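PDB 2RA8: WGR domain-containing protein from Bacteroides fragilis, which is of unknown function but joins an N-terminal WGR domain, a kind of module often found in nucleic-acid-binding proteins, to a leucine-rich-repeat domain. Local coordinates for residues A296-K307 with M323-M333. Sequence-based numbering, arbitrary orientation.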
loop_
_atom_site.group_PDB
_atom_site.type_symbol
_atom_site.label_atom_id
_atom_site.label_comp_id
_atom_site.label_asym_id
_atom_site.label_seq_id
_atom_site.Cartn_x
_atom_site.Cartn_y
_atom_site.Cartn_z
ATOM N N ALA A 296 -13.510 -9.065 -22.186
ATOM C CA ALA A 296 -13.575 -7.714 -22.743
ATOM C C ALA A 296 -14.200 -7.752 -24.110
ATOM O O ALA A 296 -14.906 -6.827 -24.517
ATOM C CB ALA A 296 -12.182 -7.121 -22.832
ATOM N N ARG A 297 -13.926 -8.836 -24.826
ATOM C CA ARG A 297 -14.446 -9.064 -26.169
ATOM C C ARG A 297 -15.946 -8.845 -26.204
ATOM O O ARG A 297 -16.477 -8.179 -27.101
ATOM C CB ARG A 297 -14.151 -10.508 -26.584
ATOM C CG ARG A 297 -13.465 -10.700 -27.928
ATOM C CD ARG A 297 -14.336 -10.274 -29.093
ATOM N NE ARG A 297 -14.095 -8.891 -29.497
ATOM C CZ ARG A 297 -12.919 -8.430 -29.918
ATOM N NH1 ARG A 297 -11.871 -9.240 -29.986
ATOM N NH2 ARG A 297 -12.791 -7.162 -30.292
ATOM N N LEU A 298 -16.636 -9.418 -25.224
ATOM C CA LEU A 298 -18.084 -9.299 -25.148
ATOM C C LEU A 298 -18.512 -7.854 -25.125
ATOM O O LEU A 298 -19.473 -7.468 -25.799
ATOM C CB LEU A 298 -18.611 -10.017 -23.904
ATOM C CG LEU A 298 -18.205 -11.486 -23.705
ATOM C CD1 LEU A 298 -18.816 -11.985 -22.419
ATOM C CD2 LEU A 298 -18.663 -12.344 -24.870
ATOM N N LEU A 299 -17.799 -7.040 -24.353
ATOM C CA LEU A 299 -18.118 -5.623 -24.258
ATOM C C LEU A 299 -18.031 -4.977 -25.605
ATOM O O LEU A 299 -18.943 -4.256 -26.014
ATOM C CB LEU A 299 -17.155 -4.910 -23.312
ATOM C CG LEU A 299 -17.213 -5.282 -21.836
ATOM C CD1 LEU A 299 -15.999 -4.695 -21.130
ATOM C CD2 LEU A 299 -18.510 -4.768 -21.223
ATOM N N LEU A 300 -16.923 -5.223 -26.301
ATOM C CA LEU A 300 -16.708 -4.652 -27.628
ATOM C C LEU A 300 -17.724 -5.113 -28.651
ATOM O O LEU A 300 -18.037 -4.372 -29.581
ATOM C CB LEU A 300 -15.297 -4.980 -28.135
ATOM C CG LEU A 300 -14.143 -4.321 -27.385
ATOM C CD1 LEU A 300 -12.816 -4.836 -27.920
ATOM C CD2 LEU A 300 -14.237 -2.814 -27.535
ATOM N N ASP A 301 -18.237 -6.335 -28.491
ATOM C CA ASP A 301 -19.243 -6.878 -29.408
ATOM C C ASP A 301 -20.617 -6.352 -29.073
ATOM O O ASP A 301 -21.593 -6.655 -29.762
ATOM C CB ASP A 301 -19.304 -8.416 -29.331
ATOM C CG ASP A 301 -18.061 -9.098 -29.896
ATOM O OD1 ASP A 301 -17.418 -8.537 -30.805
ATOM O OD2 ASP A 301 -17.742 -10.216 -29.441
ATOM N N HIS A 302 -20.707 -5.567 -28.004
ATOM C CA HIS A 302 -21.987 -5.020 -27.563
ATOM C C HIS A 302 -21.863 -3.621 -27.027
ATOM O O HIS A 302 -22.387 -3.319 -25.954
ATOM C CB HIS A 302 -22.577 -5.905 -26.468
ATOM C CG HIS A 302 -22.957 -7.272 -26.935
ATOM N ND1 HIS A 302 -24.017 -7.497 -27.790
ATOM C CD2 HIS A 302 -22.426 -8.488 -26.666
ATOM C CE1 HIS A 302 -24.120 -8.792 -28.026
ATOM N NE2 HIS A 302 -23.166 -9.416 -27.356
ATOM N N VAL A 303 -21.170 -2.754 -27.760
ATOM C CA VAL A 303 -20.995 -1.371 -27.328
ATOM C C VAL A 303 -22.340 -0.702 -27.156
ATOM O O VAL A 303 -22.508 0.176 -26.312
ATOM C CB VAL A 303 -20.171 -0.568 -28.351
ATOM C CG1 VAL A 303 -19.860 0.812 -27.801
ATOM C CG2 VAL A 303 -18.887 -1.317 -28.685
ATOM N N ASP A 304 -23.313 -1.129 -27.956
ATOM C CA ASP A 304 -24.659 -0.566 -27.906
ATOM C C ASP A 304 -25.286 -0.635 -26.531
ATOM O O ASP A 304 -25.950 0.306 -26.096
ATOM C CB ASP A 304 -25.567 -1.280 -28.922
ATOM C CG ASP A 304 -25.722 -2.768 -28.631
ATOM O OD1 ASP A 304 -24.700 -3.434 -28.344
ATOM O OD2 ASP A 304 -26.864 -3.275 -28.702
ATOM N N LYS A 305 -25.076 -1.749 -25.836
ATOM C CA LYS A 305 -25.643 -1.933 -24.504
ATOM C C LYS A 305 -24.932 -1.216 -23.388
ATOM O O LYS A 305 -25.515 -1.007 -22.324
ATOM C CB LYS A 305 -25.682 -3.417 -24.137
ATOM C CG LYS A 305 -26.622 -4.254 -24.968
ATOM C CD LYS A 305 -26.614 -5.683 -24.475
ATOM C CE LYS A 305 -27.612 -6.537 -25.232
ATOM N NZ LYS A 305 -27.638 -7.928 -24.698
ATOM N N ILE A 306 -23.680 -0.827 -23.606
ATOM C CA ILE A 306 -22.921 -0.174 -22.548
ATOM C C ILE A 306 -22.491 1.259 -22.759
ATOM O O ILE A 306 -22.021 1.905 -21.821
ATOM C CB ILE A 306 -21.662 -1.002 -22.201
ATOM C CG1 ILE A 306 -20.706 -1.044 -23.399
ATOM C CG2 ILE A 306 -22.073 -2.401 -21.799
ATOM C CD1 ILE A 306 -19.362 -1.676 -23.090
ATOM N N LYS A 307 -22.666 1.776 -23.972
ATOM C CA LYS A 307 -22.242 3.138 -24.292
ATOM C C LYS A 307 -22.840 4.232 -23.451
ATOM O O LYS A 307 -22.461 5.394 -23.579
ATOM C CB LYS A 307 -22.505 3.443 -25.774
ATOM C CG LYS A 307 -23.954 3.288 -26.216
ATOM C CD LYS A 307 -24.109 3.635 -27.691
ATOM C CE LYS A 307 -25.561 3.563 -28.143
ATOM N NZ LYS A 307 -25.699 3.927 -29.580
HETATM N N MSE A 323 -5.661 -5.751 -26.427
HETATM C CA MSE A 323 -7.074 -5.638 -26.060
HETATM C C MSE A 323 -7.331 -4.347 -25.315
HETATM O O MSE A 323 -8.368 -3.694 -25.509
HETATM C CB MSE A 323 -7.505 -6.833 -25.194
HETATM C CG MSE A 323 -8.924 -6.724 -24.643
HETATM SE SE MSE A 323 -10.287 -6.476 -26.011
HETATM C CE MSE A 323 -10.512 -8.330 -26.523
ATOM N N LYS A 324 -6.391 -3.960 -24.456
ATOM C CA LYS A 324 -6.529 -2.717 -23.711
ATOM C C LYS A 324 -6.509 -1.534 -24.655
ATOM O O LYS A 324 -7.231 -0.558 -24.445
ATOM C CB LYS A 324 -5.422 -2.589 -22.645
ATOM C CG LYS A 324 -5.642 -3.488 -21.420
ATOM C CD LYS A 324 -4.559 -3.304 -20.354
ATOM C CE LYS A 324 -3.245 -3.941 -20.789
ATOM N NZ LYS A 324 -2.151 -3.724 -19.799
ATOM N N LYS A 325 -5.705 -1.610 -25.716
ATOM C CA LYS A 325 -5.654 -0.523 -26.695
ATOM C C LYS A 325 -7.000 -0.427 -27.375
ATOM O O LYS A 325 -7.553 0.660 -27.533
ATOM C CB LYS A 325 -4.600 -0.793 -27.774
ATOM C CG LYS A 325 -3.175 -0.960 -27.281
ATOM C CD LYS A 325 -2.552 0.348 -26.822
ATOM C CE LYS A 325 -1.096 0.128 -26.413
ATOM N NZ LYS A 325 -0.392 1.389 -26.058
ATOM N N GLU A 326 -7.531 -1.580 -27.781
ATOM C CA GLU A 326 -8.822 -1.647 -28.465
ATOM C C GLU A 326 -9.912 -1.100 -27.595
ATOM O O GLU A 326 -10.732 -0.296 -28.039
ATOM C CB GLU A 326 -9.164 -3.090 -28.831
ATOM C CG GLU A 326 -10.089 -3.204 -30.037
ATOM C CD GLU A 326 -10.448 -4.640 -30.375
ATOM O OE1 GLU A 326 -9.575 -5.520 -30.230
ATOM O OE2 GLU A 326 -11.597 -4.887 -30.798
ATOM N N LEU A 327 -9.930 -1.538 -26.342
ATOM C CA LEU A 327 -10.930 -1.076 -25.386
ATOM C C LEU A 327 -10.831 0.410 -25.210
ATOM O O LEU A 327 -11.842 1.113 -25.172
ATOM C CB LEU A 327 -10.722 -1.753 -24.029
ATOM C CG LEU A 327 -11.062 -3.239 -23.974
ATOM C CD1 LEU A 327 -10.481 -3.844 -22.715
ATOM C CD2 LEU A 327 -12.575 -3.417 -24.030
ATOM N N GLN A 328 -9.600 0.900 -25.108
ATOM C CA GLN A 328 -9.343 2.323 -24.927
ATOM C C GLN A 328 -9.940 3.139 -26.058
ATOM O O GLN A 328 -10.648 4.122 -25.827
ATOM C CB GLN A 328 -7.832 2.575 -24.880
ATOM C CG GLN A 328 -7.332 3.415 -23.705
ATOM C CD GLN A 328 -7.158 2.607 -22.433
ATOM O OE1 GLN A 328 -6.640 3.104 -21.434
ATOM N NE2 GLN A 328 -7.591 1.352 -22.464
ATOM N N LYS A 329 -9.664 2.718 -27.291
ATOM C CA LYS A 329 -10.138 3.428 -28.476
ATOM C C LYS A 329 -11.576 3.179 -28.868
ATOM O O LYS A 329 -12.228 4.071 -29.412
ATOM C CB LYS A 329 -9.242 3.097 -29.673
ATOM C CG LYS A 329 -9.398 4.051 -30.846
ATOM C CD LYS A 329 -8.571 3.606 -32.043
ATOM C CE LYS A 329 -8.487 4.704 -33.096
ATOM N NZ LYS A 329 -9.831 5.174 -33.533
ATOM N N SER A 330 -12.080 1.976 -28.605
ATOM C CA SER A 330 -13.452 1.632 -28.967
ATOM C C SER A 330 -14.517 1.993 -27.945
ATOM O O SER A 330 -15.693 2.089 -28.292
ATOM C CB SER A 330 -13.549 0.137 -29.288
ATOM O OG SER A 330 -12.721 -0.201 -30.390
ATOM N N LEU A 331 -14.134 2.190 -26.688
ATOM C CA LEU A 331 -15.118 2.554 -25.666
ATOM C C LEU A 331 -15.098 4.043 -25.416
ATOM O O LEU A 331 -14.048 4.624 -25.155
ATOM C CB LEU A 331 -14.859 1.776 -24.365
ATOM C CG LEU A 331 -15.066 0.255 -24.483
ATOM C CD1 LEU A 331 -14.899 -0.406 -23.128
ATOM C CD2 LEU A 331 -16.460 -0.032 -25.029
ATOM N N PRO A 332 -16.270 4.696 -25.498
ATOM C CA PRO A 332 -16.384 6.143 -25.287
ATOM C C PRO A 332 -16.317 6.677 -23.879
ATOM O O PRO A 332 -16.039 7.858 -23.687
ATOM C CB PRO A 332 -17.718 6.478 -25.951
ATOM C CG PRO A 332 -18.537 5.262 -25.641
ATOM C CD PRO A 332 -17.564 4.130 -25.935
HETATM N N MSE A 333 -16.558 5.838 -22.878
HETATM C CA MSE A 333 -16.526 6.333 -21.506
HETATM C C MSE A 333 -15.260 5.992 -20.772
HETATM O O MSE A 333 -14.396 5.271 -21.272
HETATM C CB MSE A 333 -17.726 5.800 -20.711
HETATM C CG MSE A 333 -17.556 4.398 -20.138
HETATM SE SE MSE A 333 -17.219 3.021 -21.449
HETATM C CE MSE A 333 -18.992 2.897 -22.203
#
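With CG anti to the backbone N of M323 (chi1 174°), the chain bends at chi2 and chi3 and SE lies 3.6 Å from L300 CD1, while E326, likewise anti at chi1 and extended beyond CG, reaches R297. The two are successive helices flanking the parallel sheet of the leucine-rich-repeat domain, on what is in such folds the convex side; they run in the same general direction, the axes of segments 296-300 and 323-330 inclined by 27°. L300 is a knob in the hole made by M323, E326, L327 and S330: CG meets L327 CD2, and CD2 touches S330 CB at 3.5 Å. On the buried side, A296 CB rests on M323 CG and L327 CD1, both at 3.7 Å; A296 and L327 also touch L319 of a loop. Along the rim, R297 NH2 makes a salt bridge of 2.6 Å to E326 OE2, which lies at the guanidinium edge; as a hydrogen bond it is strongly bent (120°) and weak. M323 CE sits over one guanidinium face, displaced toward its rim. R297 NE also forms a long salt bridge to D301 OD1, and the arginine probably eases repulsion between the two carboxylates. Past helix 321-330, L331 CD2 packs on I306 CD1 (3.9 Å), and P332 borders V303 and K307. I306 and M333 both reach I312 of the parallel sheet, and M333 CE closes to 3.2 Å from the carbonyl oxygen I306 O.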